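Local coordinates for protein-glutamate methylesterase/protein-glutamine glutaminase (PDB 3SFT) that probably demethylates specific methylglutamate residues of chemoreceptors and deamidates specific glutamines in bacterial chemotaxis, through this C-terminal catalytic domain, at residues P19-F33 against L51-V63. Residues are numbered along the deposited sequence; the frame is centred on the assembly and turned at random.
Sequences PRSLDMIIPNLPKNF and LAMRLDSTSELTV
R54 sends its CG anti to the backbone N (chi1 171°) and runs extended to NE, while D23 holds its CG anti to the carbonyl carbon (chi1 -76°), which places the carboxylate at the guanidinium edge. The two groups meet in a side-on salt bridge. R54 NE donates to the syn lone pair of D23 OD1 at 3.1 Å, and R54 NH2 bonds D23 OD2 at 2.8 Å. The two planes are 27° apart. CB of P19 lies over the centre of one guanidinium face. With an alanine at D23 both bonds from R54 are gone, and the guanidinium is likely to turn more freely over P19. Water 1 links D23 OD1, weakly, to T58 OG1. Next to the salt bridge, L55 CD1 packs on I26 CG1 at 4.1 Å. S59 OG bonds L55 O at 2.7 Å and touches I26 CG2. L61 lays CD1 on L29 CB (3.8 Å), while CD2 reaches P30 O at 3.3 Å and F33 CB. Water 2 joins L61 N to I26 O and L29 O. The P19 side chain is about 8 Å from that of S15, a predicted active-site residue. The contact joins helix 18-22 and the chain after it to helix 48-58 and edge strand 62-65, on the methylesterase domain's parallel sheet, where L22 and L51 touch strand 37-41.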
loop_
_atom_site.group_PDB
_atom_site.type_symbol
_atom_site.label_atom_id
_atom_site.label_comp_id
_atom_site.label_asym_id
_atom_site.label_seq_id
_atom_site.Cartn_x
_atom_site.Cartn_y
_atom_site.Cartn_z
ATOM N N PRO A 19 7.629 -1.506 8.988
ATOM C CA PRO A 19 6.918 -1.105 10.209
ATOM C C PRO A 19 7.411 0.213 10.815
ATOM O O PRO A 19 6.611 1.015 11.295
ATOM C CB PRO A 19 7.164 -2.289 11.137
ATOM C CG PRO A 19 7.145 -3.447 10.174
ATOM C CD PRO A 19 8.000 -2.932 9.046
ATOM N N ARG A 20 8.724 0.432 10.784
ATOM C CA ARG A 20 9.311 1.653 11.319
ATOM C C ARG A 20 8.827 2.892 10.547
ATOM O O ARG A 20 8.533 3.927 11.146
ATOM C CB ARG A 20 10.843 1.574 11.281
ATOM C CG ARG A 20 11.527 2.686 12.068
ATOM C CD ARG A 20 13.044 2.647 11.950
ATOM N NE ARG A 20 13.498 3.116 10.645
ATOM C CZ ARG A 20 14.436 4.039 10.451
ATOM N NH1 ARG A 20 15.044 4.617 11.478
ATOM N NH2 ARG A 20 14.775 4.380 9.217
ATOM N N SER A 21 8.755 2.796 9.222
ATOM C CA SER A 21 8.299 3.930 8.418
ATOM C C SER A 21 6.791 4.112 8.496
ATOM O O SER A 21 6.298 5.241 8.487
ATOM C CB SER A 21 8.746 3.794 6.970
ATOM O OG SER A 21 10.140 4.007 6.884
ATOM N N LEU A 22 6.069 3.002 8.599
ATOM C CA LEU A 22 4.612 3.041 8.711
ATOM C C LEU A 22 4.199 3.728 10.016
ATOM O O LEU A 22 3.146 4.361 10.079
ATOM C CB LEU A 22 4.030 1.629 8.633
ATOM C CG LEU A 22 4.018 1.003 7.234
ATOM C CD1 LEU A 22 3.796 -0.498 7.322
ATOM C CD2 LEU A 22 2.937 1.656 6.395
ATOM N N ASP A 23 5.054 3.627 11.036
ATOM C CA ASP A 23 4.804 4.259 12.334
ATOM C C ASP A 23 4.787 5.773 12.202
ATOM O O ASP A 23 4.190 6.458 13.026
ATOM C CB ASP A 23 5.887 3.887 13.355
ATOM C CG ASP A 23 5.737 2.483 13.899
ATOM O OD1 ASP A 23 4.664 1.864 13.726
ATOM O OD2 ASP A 23 6.709 1.998 14.511
ATOM N N MET A 24 5.500 6.287 11.200
ATOM C CA MET A 24 5.565 7.723 10.942
ATOM C C MET A 24 4.439 8.165 10.005
ATOM O O MET A 24 4.233 9.361 9.797
ATOM C CB MET A 24 6.902 8.090 10.288
ATOM C CG MET A 24 8.144 7.833 11.122
ATOM S SD MET A 24 9.652 8.427 10.277
ATOM C CE MET A 24 10.457 6.873 9.897
ATOM N N ILE A 25 3.703 7.202 9.453
ATOM C CA ILE A 25 2.629 7.500 8.504
ATOM C C ILE A 25 1.209 7.265 9.012
ATOM O O ILE A 25 0.442 8.209 9.196
ATOM C CB ILE A 25 2.810 6.693 7.192
ATOM C CG1 ILE A 25 4.207 6.921 6.612
ATOM C CG2 ILE A 25 1.751 7.093 6.168
ATOM C CD1 ILE A 25 4.497 6.075 5.390
ATOM N N ILE A 26 0.862 5.995 9.201
ATOM C CA ILE A 26 -0.471 5.596 9.646
ATOM C C ILE A 26 -1.007 6.296 10.903
ATOM O O ILE A 26 -2.147 6.761 10.908
ATOM C CB ILE A 26 -0.557 4.058 9.794
ATOM C CG1 ILE A 26 -0.128 3.393 8.482
ATOM C CG2 ILE A 26 -1.977 3.621 10.179
ATOM C CD1 ILE A 26 -0.914 3.853 7.257
ATOM N N PRO A 27 -0.199 6.379 11.979
ATOM C CA PRO A 27 -0.656 7.037 13.210
ATOM C C PRO A 27 -0.950 8.527 13.043
ATOM O O PRO A 27 -1.646 9.114 13.866
ATOM C CB PRO A 27 0.520 6.818 14.169
ATOM C CG PRO A 27 1.124 5.532 13.683
ATOM C CD PRO A 27 1.116 5.747 12.193
ATOM N N ASN A 28 -0.433 9.130 11.971
ATOM C CA ASN A 28 -0.624 10.555 11.719
ATOM C C ASN A 28 -1.717 10.901 10.705
ATOM O O ASN A 28 -1.685 11.961 10.075
ATOM C CB ASN A 28 0.709 11.196 11.322
ATOM C CG ASN A 28 1.800 10.975 12.368
ATOM O OD1 ASN A 28 2.942 10.652 12.033
ATOM N ND2 ASN A 28 1.446 11.131 13.641
ATOM N N LEU A 29 -2.671 9.992 10.533
ATOM C CA LEU A 29 -3.789 10.213 9.622
ATOM C C LEU A 29 -5.066 10.300 10.455
ATOM O O LEU A 29 -5.234 9.561 11.426
ATOM C CB LEU A 29 -3.883 9.091 8.585
ATOM C CG LEU A 29 -2.754 9.063 7.547
ATOM C CD1 LEU A 29 -2.902 7.850 6.646
ATOM C CD2 LEU A 29 -2.772 10.339 6.720
ATOM N N PRO A 30 -5.981 11.208 10.086
ATOM C CA PRO A 30 -7.241 11.387 10.815
ATOM C C PRO A 30 -8.189 10.200 10.702
ATOM O O PRO A 30 -8.166 9.467 9.716
ATOM C CB PRO A 30 -7.828 12.638 10.160
ATOM C CG PRO A 30 -7.368 12.502 8.731
ATOM C CD PRO A 30 -5.926 12.085 8.901
ATOM N N LYS A 31 -9.024 10.029 11.724
ATOM C CA LYS A 31 -10.003 8.952 11.765
ATOM C C LYS A 31 -10.950 9.021 10.565
ATOM O O LYS A 31 -11.385 7.991 10.051
ATOM C CB LYS A 31 -10.802 9.028 13.071
ATOM C CG LYS A 31 -11.842 7.937 13.247
ATOM C CD LYS A 31 -12.601 8.101 14.552
ATOM C CE LYS A 31 -13.646 7.005 14.716
ATOM N NZ LYS A 31 -14.444 7.173 15.966
ATOM N N ASN A 32 -11.236 10.236 10.104
ATOM C CA ASN A 32 -12.132 10.439 8.966
ATOM C C ASN A 32 -11.452 10.486 7.586
ATOM O O ASN A 32 -12.014 11.051 6.642
ATOM C CB ASN A 32 -12.977 11.706 9.178
ATOM C CG ASN A 32 -12.150 12.985 9.129
ATOM O OD1 ASN A 32 -10.921 12.950 9.000
ATOM N ND2 ASN A 32 -12.827 14.126 9.225
ATOM N N PHE A 33 -10.241 9.934 7.475
ATOM C CA PHE A 33 -9.520 9.902 6.200
ATOM C C PHE A 33 -10.476 9.234 5.207
ATOM O O PHE A 33 -10.845 8.075 5.378
ATOM C CB PHE A 33 -8.226 9.094 6.342
ATOM C CG PHE A 33 -7.295 9.228 5.171
ATOM C CD1 PHE A 33 -6.616 10.417 4.941
ATOM C CD2 PHE A 33 -7.100 8.165 4.300
ATOM C CE1 PHE A 33 -5.755 10.548 3.860
ATOM C CE2 PHE A 33 -6.239 8.285 3.216
ATOM C CZ PHE A 33 -5.565 9.480 2.995
ATOM N N LEU A 51 1.611 -6.724 12.871
ATOM C CA LEU A 51 1.700 -5.389 12.303
ATOM C C LEU A 51 0.369 -4.650 12.443
ATOM O O LEU A 51 0.346 -3.479 12.821
ATOM C CB LEU A 51 2.104 -5.469 10.831
ATOM C CG LEU A 51 2.257 -4.127 10.116
ATOM C CD1 LEU A 51 3.238 -3.235 10.868
ATOM C CD2 LEU A 51 2.713 -4.365 8.689
ATOM N N ALA A 52 -0.732 -5.345 12.162
ATOM C CA ALA A 52 -2.067 -4.753 12.270
ATOM C C ALA A 52 -2.309 -4.245 13.686
ATOM O O ALA A 52 -2.712 -3.099 13.878
ATOM C CB ALA A 52 -3.141 -5.770 11.877
ATOM N N MET A 53 -2.016 -5.087 14.673
ATOM C CA MET A 53 -2.198 -4.722 16.080
ATOM C C MET A 53 -1.313 -3.553 16.491
ATOM O O MET A 53 -1.761 -2.637 17.183
ATOM C CB MET A 53 -1.917 -5.920 16.988
ATOM C CG MET A 53 -2.981 -7.006 16.942
ATOM S SD MET A 53 -2.624 -8.339 18.112
ATOM C CE MET A 53 -1.662 -9.431 17.085
ATOM N N ARG A 54 -0.055 -3.598 16.061
ATOM C CA ARG A 54 0.925 -2.553 16.349
ATOM C C ARG A 54 0.416 -1.180 15.903
ATOM O O ARG A 54 0.427 -0.224 16.683
ATOM C CB ARG A 54 2.234 -2.877 15.627
ATOM C CG ARG A 54 3.300 -1.782 15.634
ATOM C CD ARG A 54 4.194 -1.955 14.412
ATOM N NE ARG A 54 5.363 -1.080 14.406
ATOM C CZ ARG A 54 6.615 -1.519 14.484
ATOM N NH1 ARG A 54 6.858 -2.822 14.588
ATOM N NH2 ARG A 54 7.627 -0.670 14.373
ATOM N N LEU A 55 -0.035 -1.094 14.652
ATOM C CA LEU A 55 -0.544 0.157 14.090
ATOM C C LEU A 55 -1.931 0.559 14.619
ATOM O O LEU A 55 -2.221 1.743 14.773
ATOM C CB LEU A 55 -0.565 0.083 12.560
ATOM C CG LEU A 55 0.787 -0.057 11.850
ATOM C CD1 LEU A 55 0.554 -0.216 10.366
ATOM C CD2 LEU A 55 1.669 1.163 12.137
ATOM N N ASP A 56 -2.782 -0.423 14.898
ATOM C CA ASP A 56 -4.116 -0.135 15.413
ATOM C C ASP A 56 -4.030 0.538 16.783
ATOM O O ASP A 56 -4.810 1.438 17.086
ATOM C CB ASP A 56 -4.943 -1.420 15.516
ATOM C CG ASP A 56 -6.413 -1.149 15.791
ATOM O OD1 ASP A 56 -7.075 -0.522 14.939
ATOM O OD2 ASP A 56 -6.907 -1.554 16.865
ATOM N N SER A 57 -3.042 0.130 17.578
ATOM C CA SER A 57 -2.845 0.670 18.922
ATOM C C SER A 57 -2.434 2.133 18.976
ATOM O O SER A 57 -2.725 2.825 19.946
ATOM C CB SER A 57 -1.814 -0.165 19.692
ATOM O OG SER A 57 -2.303 -1.471 19.939
ATOM N N THR A 58 -1.767 2.603 17.931
ATOM C CA THR A 58 -1.293 3.980 17.886
ATOM C C THR A 58 -2.015 4.875 16.883
ATOM O O THR A 58 -1.674 6.053 16.757
ATOM C CB THR A 58 0.211 4.012 17.553
ATOM O OG1 THR A 58 0.431 3.326 16.314
ATOM C CG2 THR A 58 1.022 3.328 18.649
ATOM N N SER A 59 -3.023 4.340 16.196
ATOM C CA SER A 59 -3.742 5.118 15.178
ATOM C C SER A 59 -5.222 5.377 15.463
ATOM O O SER A 59 -5.866 4.643 16.214
ATOM C CB SER A 59 -3.632 4.421 13.813
ATOM O OG SER A 59 -2.294 4.072 13.508
ATOM N N GLU A 60 -5.752 6.428 14.844
ATOM C CA GLU A 60 -7.164 6.767 14.978
ATOM C C GLU A 60 -7.958 5.919 13.991
ATOM O O GLU A 60 -9.112 5.576 14.243
ATOM C CB GLU A 60 -7.402 8.258 14.729
ATOM C CG GLU A 60 -7.023 9.138 15.910
ATOM C CD GLU A 60 -7.745 8.733 17.192
ATOM O OE1 GLU A 60 -8.981 8.914 17.271
ATOM O OE2 GLU A 60 -7.075 8.223 18.120
ATOM N N LEU A 61 -7.322 5.579 12.870
ATOM C CA LEU A 61 -7.938 4.736 11.848
ATOM C C LEU A 61 -7.979 3.309 12.385
ATOM O O LEU A 61 -7.166 2.933 13.226
ATOM C CB LEU A 61 -7.107 4.758 10.554
ATOM C CG LEU A 61 -7.057 6.042 9.720
ATOM C CD1 LEU A 61 -5.947 5.950 8.688
ATOM C CD2 LEU A 61 -8.404 6.282 9.040
ATOM N N THR A 62 -8.928 2.516 11.904
ATOM C CA THR A 62 -9.031 1.131 12.343
ATOM C C THR A 62 -8.134 0.267 11.465
ATOM O O THR A 62 -8.357 0.149 10.258
ATOM C CB THR A 62 -10.485 0.621 12.271
ATOM O OG1 THR A 62 -11.317 1.445 13.097
ATOM C CG2 THR A 62 -10.570 -0.825 12.758
ATOM N N VAL A 63 -7.104 -0.315 12.075
ATOM C CA VAL A 63 -6.159 -1.156 11.351
ATOM C C VAL A 63 -6.433 -2.627 11.611
ATOM O O VAL A 63 -6.455 -3.076 12.758
ATOM C CB VAL A 63 -4.698 -0.834 11.735
ATOM C CG1 VAL A 63 -3.740 -1.624 10.858
ATOM C CG2 VAL A 63 -4.431 0.666 11.612
HETATM O O HOH W 1 3.057 2.796 15.719
HETATM O O HOH W 2 -4.769 7.109 12.258
#